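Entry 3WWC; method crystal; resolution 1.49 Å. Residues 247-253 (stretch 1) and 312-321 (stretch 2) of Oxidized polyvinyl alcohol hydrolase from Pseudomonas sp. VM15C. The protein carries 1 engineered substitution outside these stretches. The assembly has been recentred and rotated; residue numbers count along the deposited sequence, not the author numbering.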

# COMPACT_ATOMS: atom_id res chain seq x y z
N LEU A 247 7.41 11.08 -5.98
CA LEU A 247 6.35 10.09 -6.04
C LEU A 247 5.05 10.68 -6.52
O LEU A 247 4.86 11.89 -6.51
CB LEU A 247 6.02 9.59 -4.61
CG LEU A 247 7.12 8.91 -3.80
CD1 LEU A 247 6.64 8.77 -2.33
CD2 LEU A 247 7.47 7.53 -4.39
N ILE A 248 4.16 9.77 -6.92
CA ILE A 248 2.76 10.12 -7.06
C ILE A 248 2.03 9.11 -6.15
O ILE A 248 2.27 7.91 -6.21
CB ILE A 248 2.22 10.10 -8.49
CG1 ILE A 248 0.70 10.30 -8.43
CG2 ILE A 248 2.61 8.80 -9.25
CD1 ILE A 248 0.08 10.67 -9.80
N VAL A 249 1.21 9.62 -5.23
CA VAL A 249 0.50 8.76 -4.30
C VAL A 249 -0.97 9.03 -4.41
O VAL A 249 -1.41 10.20 -4.35
CB VAL A 249 0.95 9.01 -2.85
CG1 VAL A 249 0.22 8.07 -1.88
CG2 VAL A 249 2.49 8.82 -2.74
N MET A 250 -1.74 7.97 -4.56
CA MET A 250 -3.21 8.08 -4.65
C MET A 250 -3.80 7.33 -3.45
O MET A 250 -3.74 6.10 -3.40
CB MET A 250 -3.71 7.45 -5.94
CG MET A 250 -5.23 7.67 -6.08
SD MET A 250 -5.89 6.90 -7.63
CE MET A 250 -5.29 8.08 -8.82
N THR A 251 -4.33 8.09 -2.50
CA THR A 251 -4.92 7.50 -1.28
C THR A 251 -6.42 7.40 -1.46
O THR A 251 -7.05 8.38 -1.89
CB THR A 251 -4.64 8.37 -0.09
OG1 THR A 251 -3.21 8.51 0.07
CG2 THR A 251 -5.24 7.75 1.17
N VAL A 252 -7.00 6.25 -1.16
CA VAL A 252 -8.46 6.06 -1.36
C VAL A 252 -9.16 5.75 -0.04
O VAL A 252 -8.71 4.88 0.74
CB VAL A 252 -8.71 4.88 -2.30
CG1 VAL A 252 -10.22 4.71 -2.56
CG2 VAL A 252 -7.97 5.11 -3.64
N TRP A 253 -10.23 6.51 0.22
CA TRP A 253 -11.09 6.32 1.40
C TRP A 253 -12.43 5.79 0.88
O TRP A 253 -12.97 6.33 -0.08
CB TRP A 253 -11.32 7.67 2.10
CG TRP A 253 -12.26 7.59 3.25
CD1 TRP A 253 -12.10 6.82 4.38
CD2 TRP A 253 -13.45 8.37 3.46
NE1 TRP A 253 -13.10 7.09 5.28
CE2 TRP A 253 -13.95 8.04 4.73
CE3 TRP A 253 -14.15 9.33 2.69
CZ2 TRP A 253 -15.11 8.62 5.27
CZ3 TRP A 253 -15.30 9.91 3.24
CH2 TRP A 253 -15.76 9.55 4.51
N GLU A 312 -12.73 -0.53 -14.23
CA GLU A 312 -12.55 0.84 -14.74
C GLU A 312 -11.69 1.62 -13.72
O GLU A 312 -10.82 2.39 -14.10
CB GLU A 312 -13.87 1.60 -14.87
CG GLU A 312 -14.76 1.11 -16.00
CD GLU A 312 -16.05 1.93 -16.00
OE1 GLU A 312 -15.99 3.17 -15.86
OE2 GLU A 312 -17.11 1.29 -16.12
N PHE A 313 -11.93 1.42 -12.43
CA PHE A 313 -11.15 2.12 -11.42
C PHE A 313 -9.68 1.69 -11.45
O PHE A 313 -8.79 2.53 -11.44
CB PHE A 313 -11.70 1.88 -10.00
CG PHE A 313 -10.84 2.49 -8.96
CD1 PHE A 313 -10.93 3.86 -8.71
CD2 PHE A 313 -9.87 1.72 -8.30
CE1 PHE A 313 -10.06 4.48 -7.80
CE2 PHE A 313 -8.99 2.35 -7.39
CZ PHE A 313 -9.10 3.71 -7.16
N ASN A 314 -9.42 0.39 -11.53
CA ASN A 314 -8.05 -0.10 -11.56
C ASN A 314 -7.31 0.48 -12.75
O ASN A 314 -6.15 0.91 -12.63
CB ASN A 314 -7.96 -1.63 -11.64
CG ASN A 314 -8.43 -2.35 -10.39
OD1 ASN A 314 -8.78 -1.72 -9.39
ND2 ASN A 314 -8.42 -3.69 -10.44
N ARG A 315 -7.97 0.52 -13.91
CA ARG A 315 -7.28 1.03 -15.12
C ARG A 315 -7.03 2.52 -14.96
O ARG A 315 -5.93 3.02 -15.25
CB ARG A 315 -8.17 0.86 -16.36
CG ARG A 315 -8.31 -0.57 -16.81
CD ARG A 315 -9.09 -0.65 -18.18
NE ARG A 315 -10.51 -0.32 -18.09
CZ ARG A 315 -11.48 -1.21 -17.87
NH1 ARG A 315 -11.21 -2.51 -17.68
NH2 ARG A 315 -12.72 -0.78 -17.95
N TRP A 316 -8.04 3.25 -14.49
CA TRP A 316 -7.90 4.71 -14.29
C TRP A 316 -6.81 5.02 -13.27
O TRP A 316 -5.95 5.91 -13.48
CB TRP A 316 -9.24 5.33 -13.83
CG TRP A 316 -9.11 6.78 -13.50
CD1 TRP A 316 -9.06 7.83 -14.40
CD2 TRP A 316 -8.89 7.35 -12.21
NE1 TRP A 316 -8.82 9.01 -13.73
CE2 TRP A 316 -8.70 8.75 -12.39
CE3 TRP A 316 -8.82 6.83 -10.92
CZ2 TRP A 316 -8.44 9.61 -11.33
CZ3 TRP A 316 -8.57 7.70 -9.86
CH2 TRP A 316 -8.39 9.07 -10.08
N ALA A 317 -6.83 4.29 -12.15
CA ALA A 317 -5.83 4.60 -11.11
C ALA A 317 -4.42 4.29 -11.57
O ALA A 317 -3.53 5.13 -11.41
CB ALA A 317 -6.17 3.78 -9.80
N LEU A 318 -4.17 3.11 -12.17
CA LEU A 318 -2.82 2.80 -12.59
C LEU A 318 -2.37 3.68 -13.72
O LEU A 318 -1.22 4.12 -13.70
CB LEU A 318 -2.70 1.31 -12.97
CG LEU A 318 -2.10 0.39 -11.84
CD1 LEU A 318 -0.65 0.74 -11.46
CD2 LEU A 318 -3.01 0.49 -10.64
N ASP A 319 -3.24 4.00 -14.66
CA ASP A 319 -2.82 4.88 -15.74
C ASP A 319 -2.57 6.29 -15.23
O ASP A 319 -1.72 7.00 -15.80
CB ASP A 319 -3.86 4.91 -16.86
CG ASP A 319 -3.97 3.58 -17.58
OD1 ASP A 319 -3.15 2.68 -17.37
OD2 ASP A 319 -4.93 3.41 -18.38
N THR A 320 -3.26 6.72 -14.17
CA THR A 320 -3.02 8.03 -13.56
C THR A 320 -1.65 8.02 -12.91
O THR A 320 -0.83 8.95 -13.10
CB THR A 320 -4.07 8.33 -12.51
OG1 THR A 320 -5.35 8.52 -13.16
CG2 THR A 320 -3.70 9.61 -11.73
N LEU A 321 -1.32 6.95 -12.15
CA LEU A 321 0.02 6.89 -11.56
C LEU A 321 1.10 6.89 -12.68
O LEU A 321 2.10 7.62 -12.59
CB LEU A 321 0.19 5.60 -10.71
CG LEU A 321 -0.77 5.45 -9.54
CD1 LEU A 321 -0.39 4.13 -8.83
CD2 LEU A 321 -0.66 6.60 -8.55

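How does a strand lie against a helix without a single hydrogen bond between them? The strand 247-253 and the helix 312-321 run nearly antiparallel, their directions 155° apart and their axes 9.4 Å apart at closest approach. That spacing leaves room for side chains between the two backbones, and the contact is made by packing. Alternation along the strand selects the participants: I248, M250 and V252 point toward the helix, V249 points away, and L247, T251 and W253 are out of reach.

Why does M250 cover more surface than any other residue here? Its chain is extended through chi1 and chi2, both t, and turns at chi3 (m, -75°), which carries the terminal methyl in among residues from successive turns of the helix. M250 CE comes within 3.5 Å of W316 CZ3 and 3.7 Å of T320 CG2, while M250 SD rests 3.8 Å from A317 CB. The small side chain of A317 points sideways, yet its methyl still meets the sulfur. M250 SD also lies 4.6 Å from the centroid of the W316 six-membered ring, 57° off the ring normal, an oblique sulfur-aromatic approach. Nearer the strand backbone, M250 CB is 4.1 Å from L321 CD2, so the residue touches the helix at its base as well as toward its tip.

What does L321 contribute, given that its CA-to-CB bond points sideways? The end of its side chain comes nearer the strand, with chi1 m and chi2 t, and CD2 touches both M250 and I248; the distance from I248 CG1 to L321 CD2 is 3.9 Å. I248 and L321 also have the nearest CA atoms across the contact, with 6.2 Å between I248 CA and L321 CA. At this spacing I248 reaches the helix main chain itself: I248 CG2 lies 3.6 Å from L321 O, and I248 CD1 lies 3.8 Å from T320 O. These are van der Waals contacts of methyl groups against carbonyl oxygens.

How does T320, a polar residue, fit into so apolar a contact? Its hydroxyl turns back to its own helix, where T320 OG1 donates a 2.7 Å hydrogen bond to W316 O, the same carbonyl that accepts from T320 N at 2.9 Å. The methyl CG2 of T320 is the atom that comes nearest M250. Farther along, V252 adds a smaller apolar contact, V252 CG2 lying 4.0 Å from F313 CZ and approaching the ring obliquely.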